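Local coordinates for protein probable zinc protease (Pseudomonas aeruginosa, PDB 4NNZ) that probably acts as a zinc-dependent metallopeptidase of the M16 family, forming one subunit of the heterodimeric protease PA0371-PA0372, at residues R269-L274 against D400-A405; F251-L256 against R407-P412; R351-M356 against A393-T398. All blocks are in the same frame, centred on the assembly; numbering follows the deposited sequence.

Contact 1. Residues R269-L274 against D400-A405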
loop_
_atom_site.group_PDB
_atom_site.type_symbol
_atom_site.label_atom_id
_atom_site.label_comp_id
_atom_site.label_asym_id
_atom_site.label_seq_id
_atom_site.Cartn_x
_atom_site.Cartn_y
_atom_site.Cartn_z
ATOM N N ARG A 269 -16.811 0.580 20.557
ATOM C CA ARG A 269 -17.753 1.609 20.224
ATOM C C ARG A 269 -18.173 2.352 21.455
ATOM O O ARG A 269 -18.233 3.548 21.465
ATOM C CB ARG A 269 -18.953 0.985 19.555
ATOM C CG ARG A 269 -18.547 -0.044 18.543
ATOM C CD ARG A 269 -19.718 -0.722 17.900
ATOM N NE ARG A 269 -20.785 0.189 17.567
ATOM C CZ ARG A 269 -22.003 -0.193 17.247
ATOM N NH1 ARG A 269 -22.303 -1.452 17.222
ATOM N NH2 ARG A 269 -22.914 0.684 16.950
ATOM N N LEU A 270 -18.432 1.606 22.502
ATOM C CA LEU A 270 -18.789 2.133 23.777
ATOM C C LEU A 270 -17.665 2.969 24.353
ATOM O O LEU A 270 -17.910 3.963 24.973
ATOM C CB LEU A 270 -19.155 0.993 24.721
ATOM C CG LEU A 270 -20.589 0.720 25.156
ATOM C CD1 LEU A 270 -21.287 1.969 25.595
ATOM C CD2 LEU A 270 -21.395 0.075 24.061
ATOM N N ILE A 271 -16.426 2.575 24.151
ATOM C CA ILE A 271 -15.311 3.348 24.653
ATOM C C ILE A 271 -15.245 4.712 24.011
ATOM O O ILE A 271 -14.927 5.672 24.666
ATOM C CB ILE A 271 -13.972 2.593 24.536
ATOM C CG1 ILE A 271 -13.862 1.546 25.610
ATOM C CG2 ILE A 271 -12.777 3.490 24.727
ATOM C CD1 ILE A 271 -12.903 0.454 25.262
ATOM N N GLY A 272 -15.541 4.793 22.734
ATOM C CA GLY A 272 -15.543 6.068 22.089
ATOM C C GLY A 272 -16.556 6.995 22.674
ATOM O O GLY A 272 -16.309 8.137 22.852
ATOM N N ALA A 273 -17.717 6.465 22.957
ATOM C CA ALA A 273 -18.785 7.215 23.544
ATOM C C ALA A 273 -18.442 7.708 24.927
ATOM O O ALA A 273 -18.795 8.786 25.302
ATOM C CB ALA A 273 -20.050 6.402 23.535
ATOM N N LEU A 274 -17.752 6.894 25.685
ATOM C CA LEU A 274 -17.289 7.277 26.984
ATOM C C LEU A 274 -16.303 8.415 26.936
ATOM O O LEU A 274 -16.230 9.202 27.828
ATOM C CB LEU A 274 -16.625 6.102 27.672
ATOM C CG LEU A 274 -17.476 5.022 28.292
ATOM C CD1 LEU A 274 -16.620 3.795 28.433
ATOM C CD2 LEU A 274 -18.046 5.430 29.634
ATOM N N ASP A 400 -16.462 -5.018 32.330
ATOM C CA ASP A 400 -15.333 -5.878 32.144
ATOM C C ASP A 400 -14.878 -5.974 30.701
ATOM O O ASP A 400 -13.716 -5.997 30.424
ATOM C CB ASP A 400 -15.634 -7.223 32.765
ATOM C CG ASP A 400 -16.108 -7.083 34.185
ATOM O OD1 ASP A 400 -15.560 -6.227 34.899
ATOM O OD2 ASP A 400 -17.046 -7.801 34.589
ATOM N N ASP A 401 -15.821 -6.012 29.784
ATOM C CA ASP A 401 -15.511 -6.080 28.378
ATOM C C ASP A 401 -14.750 -4.853 27.981
ATOM O O ASP A 401 -13.837 -4.898 27.184
ATOM C CB ASP A 401 -16.795 -6.083 27.587
ATOM C CG ASP A 401 -17.424 -7.404 27.543
ATOM O OD1 ASP A 401 -16.711 -8.390 27.650
ATOM O OD2 ASP A 401 -18.638 -7.469 27.400
ATOM N N ILE A 402 -15.194 -3.737 28.506
ATOM C CA ILE A 402 -14.599 -2.488 28.179
ATOM C C ILE A 402 -13.184 -2.466 28.653
ATOM O O ILE A 402 -12.307 -2.098 27.919
ATOM C CB ILE A 402 -15.408 -1.352 28.810
ATOM C CG1 ILE A 402 -16.677 -1.156 28.025
ATOM C CG2 ILE A 402 -14.661 -0.038 28.849
ATOM C CD1 ILE A 402 -17.503 -0.020 28.522
ATOM N N GLN A 403 -12.957 -2.844 29.896
ATOM C CA GLN A 403 -11.614 -2.783 30.431
ATOM C C GLN A 403 -10.732 -3.710 29.641
ATOM O O GLN A 403 -9.637 -3.384 29.316
ATOM C CB GLN A 403 -11.600 -3.086 31.937
ATOM C CG GLN A 403 -10.401 -3.866 32.461
ATOM C CD GLN A 403 -10.389 -4.041 33.944
ATOM O OE1 GLN A 403 -10.977 -4.961 34.481
ATOM N NE2 GLN A 403 -9.692 -3.162 34.615
ATOM N N LYS A 404 -11.239 -4.873 29.325
ATOM C CA LYS A 404 -10.478 -5.817 28.556
ATOM C C LYS A 404 -10.103 -5.330 27.188
ATOM O O LYS A 404 -9.009 -5.533 26.772
ATOM C CB LYS A 404 -11.272 -7.092 28.434
ATOM C CG LYS A 404 -10.470 -8.318 28.106
ATOM C CD LYS A 404 -11.373 -9.420 27.591
ATOM C CE LYS A 404 -11.211 -9.603 26.100
ATOM N NZ LYS A 404 -11.666 -8.418 25.333
ATOM N N ALA A 405 -11.009 -4.703 26.476
ATOM C CA ALA A 405 -10.684 -4.177 25.168
ATOM C C ALA A 405 -9.635 -3.100 25.234
ATOM O O ALA A 405 -8.779 -3.041 24.393
ATOM C CB ALA A 405 -11.919 -3.669 24.463
#

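Contact 2. Residues F251-L256 against R407-P412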
loop_
_atom_site.group_PDB
_atom_site.type_symbol
_atom_site.label_atom_id
_atom_site.label_comp_id
_atom_site.label_asym_id
_atom_site.label_seq_id
_atom_site.Cartn_x
_atom_site.Cartn_y
_atom_site.Cartn_z
ATOM N N PHE A 251 -5.406 3.788 16.703
ATOM C CA PHE A 251 -5.059 2.445 17.107
ATOM C C PHE A 251 -5.614 1.381 16.186
ATOM O O PHE A 251 -6.762 1.371 15.916
ATOM C CB PHE A 251 -5.542 2.206 18.511
ATOM C CG PHE A 251 -4.756 2.927 19.541
ATOM C CD1 PHE A 251 -3.592 2.429 19.981
ATOM C CD2 PHE A 251 -5.191 4.108 20.052
ATOM C CE1 PHE A 251 -2.870 3.074 20.925
ATOM C CE2 PHE A 251 -4.466 4.772 20.987
ATOM C CZ PHE A 251 -3.298 4.246 21.424
ATOM N N ASN A 252 -4.771 0.493 15.700
ATOM C CA ASN A 252 -5.229 -0.554 14.813
ATOM C C ASN A 252 -6.061 -1.553 15.544
ATOM O O ASN A 252 -5.664 -2.076 16.551
ATOM C CB ASN A 252 -4.074 -1.290 14.161
ATOM C CG ASN A 252 -3.310 -0.453 13.195
ATOM O OD1 ASN A 252 -2.354 0.162 13.549
ATOM N ND2 ASN A 252 -3.720 -0.461 11.969
ATOM N N VAL A 253 -7.228 -1.824 15.014
ATOM C CA VAL A 253 -8.207 -2.607 15.718
ATOM C C VAL A 253 -9.063 -3.389 14.776
ATOM O O VAL A 253 -9.014 -3.192 13.613
ATOM C CB VAL A 253 -9.119 -1.763 16.609
ATOM C CG1 VAL A 253 -8.402 -1.299 17.838
ATOM C CG2 VAL A 253 -9.693 -0.611 15.849
ATOM N N PRO A 254 -9.853 -4.293 15.293
ATOM C CA PRO A 254 -10.832 -5.009 14.499
ATOM C C PRO A 254 -12.123 -4.262 14.232
ATOM O O PRO A 254 -12.436 -3.287 14.833
ATOM C CB PRO A 254 -11.112 -6.231 15.339
ATOM C CG PRO A 254 -10.793 -5.813 16.697
ATOM C CD PRO A 254 -9.622 -4.944 16.572
ATOM N N SER A 255 -12.898 -4.791 13.323
ATOM C CA SER A 255 -14.228 -4.324 13.072
ATOM C C SER A 255 -15.074 -5.558 12.926
ATOM O O SER A 255 -14.568 -6.633 12.954
ATOM C CB SER A 255 -14.289 -3.418 11.861
ATOM O OG SER A 255 -14.523 -4.126 10.704
ATOM N N LEU A 256 -16.367 -5.388 12.791
ATOM C CA LEU A 256 -17.278 -6.492 12.646
ATOM C C LEU A 256 -17.016 -7.269 11.373
ATOM O O LEU A 256 -17.332 -8.415 11.272
ATOM C CB LEU A 256 -18.709 -6.017 12.743
ATOM C CG LEU A 256 -19.059 -5.497 14.123
ATOM C CD1 LEU A 256 -20.384 -4.778 14.126
ATOM C CD2 LEU A 256 -19.081 -6.614 15.131
ATOM N N ARG A 407 -7.269 -2.712 27.469
ATOM C CA ARG A 407 -5.986 -3.283 27.746
ATOM C C ARG A 407 -5.369 -3.877 26.532
ATOM O O ARG A 407 -4.179 -3.866 26.374
ATOM C CB ARG A 407 -6.095 -4.364 28.781
ATOM C CG ARG A 407 -6.287 -3.884 30.189
ATOM C CD ARG A 407 -6.804 -5.029 31.013
ATOM N NE ARG A 407 -5.736 -5.970 31.245
ATOM C CZ ARG A 407 -4.671 -5.679 31.970
ATOM N NH1 ARG A 407 -4.578 -4.477 32.530
ATOM N NH2 ARG A 407 -3.708 -6.578 32.141
ATOM N N THR A 408 -6.197 -4.525 25.749
ATOM C CA THR A 408 -5.769 -5.161 24.552
ATOM C C THR A 408 -5.318 -4.210 23.484
ATOM O O THR A 408 -4.305 -4.408 22.891
ATOM C CB THR A 408 -6.888 -6.060 24.039
ATOM O OG1 THR A 408 -7.277 -6.930 25.088
ATOM C CG2 THR A 408 -6.453 -6.890 22.906
ATOM N N TYR A 409 -6.091 -3.179 23.227
ATOM C CA TYR A 409 -5.860 -2.374 22.054
ATOM C C TYR A 409 -5.120 -1.068 22.182
ATOM O O TYR A 409 -4.511 -0.641 21.248
ATOM C CB TYR A 409 -7.140 -2.215 21.284
ATOM C CG TYR A 409 -7.643 -3.521 20.789
ATOM C CD1 TYR A 409 -7.020 -4.167 19.764
ATOM C CD2 TYR A 409 -8.721 -4.122 21.364
ATOM C CE1 TYR A 409 -7.466 -5.375 19.315
ATOM C CE2 TYR A 409 -9.174 -5.323 20.924
ATOM C CZ TYR A 409 -8.544 -5.942 19.901
ATOM O OH TYR A 409 -8.990 -7.141 19.471
ATOM N N PHE A 410 -5.169 -0.453 23.332
ATOM C CA PHE A 410 -4.500 0.797 23.477
ATOM C C PHE A 410 -3.067 0.597 23.875
ATOM O O PHE A 410 -2.633 1.068 24.866
ATOM C CB PHE A 410 -5.250 1.674 24.456
ATOM C CG PHE A 410 -6.632 2.004 24.011
ATOM C CD1 PHE A 410 -6.903 2.148 22.684
ATOM C CD2 PHE A 410 -7.646 2.151 24.906
ATOM C CE1 PHE A 410 -8.155 2.429 22.244
ATOM C CE2 PHE A 410 -8.910 2.438 24.475
ATOM C CZ PHE A 410 -9.164 2.576 23.138
ATOM N N THR A 411 -2.327 -0.073 23.032
ATOM C CA THR A 411 -0.950 -0.349 23.255
ATOM C C THR A 411 -0.135 0.439 22.273
ATOM O O THR A 411 -0.591 0.716 21.206
ATOM C CB THR A 411 -0.678 -1.821 23.034
ATOM O OG1 THR A 411 -0.761 -2.115 21.656
ATOM C CG2 THR A 411 -1.674 -2.630 23.723
ATOM N N PRO A 412 1.082 0.785 22.605
ATOM C CA PRO A 412 1.893 1.567 21.696
ATOM C C PRO A 412 2.202 0.812 20.452
ATOM O O PRO A 412 2.466 1.403 19.468
ATOM C CB PRO A 412 3.140 1.826 22.487
ATOM C CG PRO A 412 2.682 1.862 23.864
ATOM C CD PRO A 412 1.553 0.916 23.977
#

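Contact 3. Residues R351-M356 against A393-T398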
loop_
_atom_site.group_PDB
_atom_site.type_symbol
_atom_site.label_atom_id
_atom_site.label_comp_id
_atom_site.label_asym_id
_atom_site.label_seq_id
_atom_site.Cartn_x
_atom_site.Cartn_y
_atom_site.Cartn_z
ATOM N N ARG A 351 -25.486 5.549 30.911
ATOM C CA ARG A 351 -25.819 6.878 30.459
ATOM C C ARG A 351 -25.273 7.028 29.086
ATOM O O ARG A 351 -25.894 7.590 28.222
ATOM C CB ARG A 351 -25.177 7.911 31.370
ATOM C CG ARG A 351 -25.054 9.301 30.796
ATOM C CD ARG A 351 -24.141 10.167 31.630
ATOM N NE ARG A 351 -22.743 9.968 31.285
ATOM C CZ ARG A 351 -21.992 10.844 30.634
ATOM N NH1 ARG A 351 -22.376 11.328 29.465
ATOM N NH2 ARG A 351 -20.853 11.238 31.162
ATOM N N VAL A 352 -24.051 6.582 28.920
ATOM C CA VAL A 352 -23.387 6.622 27.646
ATOM C C VAL A 352 -23.992 5.703 26.604
ATOM O O VAL A 352 -24.054 6.052 25.466
ATOM C CB VAL A 352 -21.880 6.448 27.851
ATOM C CG1 VAL A 352 -21.157 6.005 26.603
ATOM C CG2 VAL A 352 -21.300 7.737 28.367
ATOM N N ARG A 353 -24.374 4.511 26.995
ATOM C CA ARG A 353 -25.003 3.600 26.075
ATOM C C ARG A 353 -26.341 4.076 25.609
ATOM O O ARG A 353 -26.722 3.876 24.479
ATOM C CB ARG A 353 -25.161 2.234 26.693
ATOM C CG ARG A 353 -25.450 1.147 25.694
ATOM C CD ARG A 353 -25.941 -0.097 26.378
ATOM N NE ARG A 353 -25.215 -0.336 27.603
ATOM C CZ ARG A 353 -25.189 -1.485 28.236
ATOM N NH1 ARG A 353 -25.844 -2.500 27.755
ATOM N NH2 ARG A 353 -24.516 -1.611 29.344
ATOM N N ALA A 354 -27.101 4.642 26.520
ATOM C CA ALA A 354 -28.459 5.001 26.219
ATOM C C ALA A 354 -28.523 6.056 25.172
ATOM O O ALA A 354 -29.328 6.015 24.288
ATOM C CB ALA A 354 -29.142 5.473 27.468
ATOM N N GLN A 355 -27.677 7.039 25.316
ATOM C CA GLN A 355 -27.620 8.121 24.373
ATOM C C GLN A 355 -27.167 7.710 23.000
ATOM O O GLN A 355 -27.566 8.288 22.023
ATOM C CB GLN A 355 -26.904 9.338 24.934
ATOM C CG GLN A 355 -27.911 10.423 25.274
ATOM C CD GLN A 355 -27.357 11.589 26.045
ATOM O OE1 GLN A 355 -26.259 12.037 25.806
ATOM N NE2 GLN A 355 -28.138 12.095 26.968
ATOM N N MET A 356 -26.316 6.712 22.939
ATOM C CA MET A 356 -25.906 6.148 21.691
ATOM C C MET A 356 -27.056 5.498 20.982
ATOM O O MET A 356 -27.206 5.602 19.788
ATOM C CB MET A 356 -24.872 5.089 21.961
ATOM C CG MET A 356 -23.637 5.194 21.126
ATOM S SD MET A 356 -22.470 3.903 21.507
ATOM C CE MET A 356 -22.548 2.927 20.037
ATOM N N ALA A 393 -26.870 -6.081 21.121
ATOM C CA ALA A 393 -25.444 -6.258 21.174
ATOM C C ALA A 393 -24.769 -5.218 22.014
ATOM O O ALA A 393 -23.820 -5.494 22.680
ATOM C CB ALA A 393 -24.884 -6.247 19.780
ATOM N N LEU A 394 -25.230 -3.999 21.920
ATOM C CA LEU A 394 -24.657 -2.927 22.682
ATOM C C LEU A 394 -24.914 -3.168 24.144
ATOM O O LEU A 394 -24.135 -2.823 24.997
ATOM C CB LEU A 394 -25.207 -1.593 22.234
ATOM C CG LEU A 394 -24.547 -1.004 21.012
ATOM C CD1 LEU A 394 -24.969 0.421 20.816
ATOM C CD2 LEU A 394 -23.049 -1.083 21.110
ATOM N N LYS A 395 -26.066 -3.744 24.398
ATOM C CA LYS A 395 -26.517 -4.039 25.730
ATOM C C LYS A 395 -25.631 -5.036 26.414
ATOM O O LYS A 395 -25.423 -4.953 27.589
ATOM C CB LYS A 395 -27.912 -4.584 25.669
ATOM C CG LYS A 395 -28.857 -3.939 26.637
ATOM C CD LYS A 395 -30.271 -4.442 26.426
ATOM C CE LYS A 395 -30.633 -5.552 27.389
ATOM N NZ LYS A 395 -31.690 -5.164 28.355
ATOM N N ALA A 396 -25.114 -5.990 25.666
ATOM C CA ALA A 396 -24.278 -7.038 26.217
ATOM C C ALA A 396 -22.951 -6.576 26.785
ATOM O O ALA A 396 -22.375 -7.255 27.591
ATOM C CB ALA A 396 -24.083 -8.154 25.221
ATOM N N VAL A 397 -22.478 -5.427 26.367
ATOM C CA VAL A 397 -21.202 -4.969 26.820
ATOM C C VAL A 397 -21.230 -4.717 28.295
ATOM O O VAL A 397 -22.107 -4.075 28.792
ATOM C CB VAL A 397 -20.810 -3.693 26.090
ATOM C CG1 VAL A 397 -19.479 -3.196 26.578
ATOM C CG2 VAL A 397 -20.748 -3.961 24.615
ATOM N N THR A 398 -20.235 -5.227 28.990
ATOM C CA THR A 398 -20.157 -5.118 30.429
ATOM C C THR A 398 -18.902 -4.394 30.776
ATOM O O THR A 398 -17.994 -4.354 29.993
ATOM C CB THR A 398 -20.129 -6.482 31.121
ATOM O OG1 THR A 398 -18.862 -7.091 30.932
ATOM C CG2 THR A 398 -21.151 -7.375 30.547
#

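Contact 1. Residues R269-L274 against D400-A405
Beside Ile402, which meets Ile271 across the helix crossing, Asp401 OD2 is gripped by two groups, a salt bridge from Arg263 NH1 and a hydrogen bond from the backbone N of Thr398. The carboxylate thus ties the start of helix 399-409 to helix 262-276, while across segments 269-274 and 400-405 the contacts are apolar. These short segments cross at -90° with axes 10.2 Å apart. Ile271 and Ile402 run past one another in opposite senses, Ile271 CG1 lying 3.7 Å from Ile402 CG2. CG2 of Ile402, anti to its backbone N (chi1 -75° puts CG1 beside N), is the branch that meets Ile271, while the longer branch reaches on to Leu274, tip to tip, with 3.9 Å between Ile402 CD1 and Leu274 CD1. The same Ile402 CD1 lies 4.3 Å from Leu270 CB. At the outlying edge of the patch, Ile271 CD1 is 4.3 Å from Ala405 CB. Ile349 of helix 346-364 packs on Ile402 as well, and Leu394 of helix 386-396 on Leu270. With no hydrogen bond between the two segments, the crossing rests on van der Waals packing of buried aliphatic groups, with the Asp401 salt bridge beside it.

Contact 2. Residues F251-L256 against R407-P412
Phe251 packs against the turn at Phe410, and its side chain meets three consecutive residues on the way out. CB is 4.1 Å from Tyr409 O. At CG, Phe410 CD1 joins Tyr409 O, standing over one face of the ring, displaced toward the rim. The two sides of the ring then part company: Phe251 CD2 packs 3.7 Å from Phe410 CD1, while CD1 of Phe251 looks to the carbonyls of Tyr409 and Thr411. Further out, Phe251 CE1 comes 3.3 Å from Thr411 O, which lies in the ring plane at the edge; CE2 stays with Phe410 CD1, and CZ, the tip, meets Phe410 CA. Phe410 CA covers the same face as Phe410 CD1, a CH-pi contact 4.1 Å from the Phe251 centroid and 24° off the normal. The two ring planes meet obliquely, at 58°.

Phe410 is the centre of an inverse gamma turn, closed by a weak bond from Thr411 N to Tyr409 O, through which the chain leaves helix 399-409 on its way to strand 415-422. That strand is one of the two sheet neighbours of 246-253, antiparallel to it, in the five-stranded mixed sheet of this alpha/beta unit. Phe311, on the other neighbour, meets the Phe410 ring edge-to-face, and Leu336 of helix 325-341 touches both Phe251 and Phe410.

Toward the end of strand 246-253, Tyr409 takes over. Val253 CG1, anti to its carbonyl carbon (chi1 -74°), lies 3.7 Å from Tyr409 CD1. Pro254 approaches tip to tip, its CD 3.5 Å from Tyr409 CE1 and its CG near the hydroxyl. Thr408 CG2 sits 3.7 Å above the centre of the Tyr409 ring, and Tyr409 OH makes a weak hydrogen bond with Glu264 OE1.

Contact 3. Residues R351-M356 against A393-T398
Met356 and Leu394 cross at about a right angle, the methyl of one meeting the branched tip of the other: Met356 CE is 3.6 Å from Leu394 CD1 and less close to CD2. A bend at the last torsion of Met356, chi3 110°, turns CE off the otherwise extended run of the chain and onto the leucine.

One helical turn earlier, Arg353 reaches for backbone rather than side chain. Its CG is anti to the backbone N (chi1 -164°), and a bend at chi3 (-40°) turns NE; the group ends among the carbonyls of Leu394, Lys395 and Val397. Arg353 CD lies 3.5 Å from Leu394 O. That oxygen stands over one face of the guanidinium and is not hydrogen-bonded to NH1. Lys395 O instead lies near the plane, at the edge, and accepts a bond from Arg353 NH1, but the modelled length of 2.5 Å is very short and NH1 clashes with Lys395, which makes its exact position doubtful. Arg353 NH2 is 3.5 Å from Val397 O. A cationic group among carbonyls near the C-terminal end of helix 386-396 would be expected to sit in a favourable field; Arg353 NE also has a long, weak ion pair with Glu350 OE2. The Lys395 chain bends at chi3 and chi4.

The contact joins the middle of helix 346-364 to the C-terminal part of helix 386-396 and the residues that follow it. Helix 262-276 packs against helix 346-364 as well: Arg269 touches Met356, and Ala273 meets Val352. Thr398, at the N-cap, then starts helix 399-409.

How the contacts relate
Contact 1 is the buried one, whereas contacts 2 and 3 are partly buried, and all three lie in the second alpha/beta half of the chain. Contacts 1 and 2 share helix 399-409: its first turns cross helix 262-276, its end folds over strand 246-253, and Ile271 CG2 bridges the two by touching Phe410 CE2. Contact 3 touches contact 1 through helix 262-276, but does not touch contact 2. The chemistry shifts accordingly, from aliphatic helix-helix packing in contact 1, to aromatic rings against the sheet in contact 2, to an arginine among backbone carbonyls in contact 3.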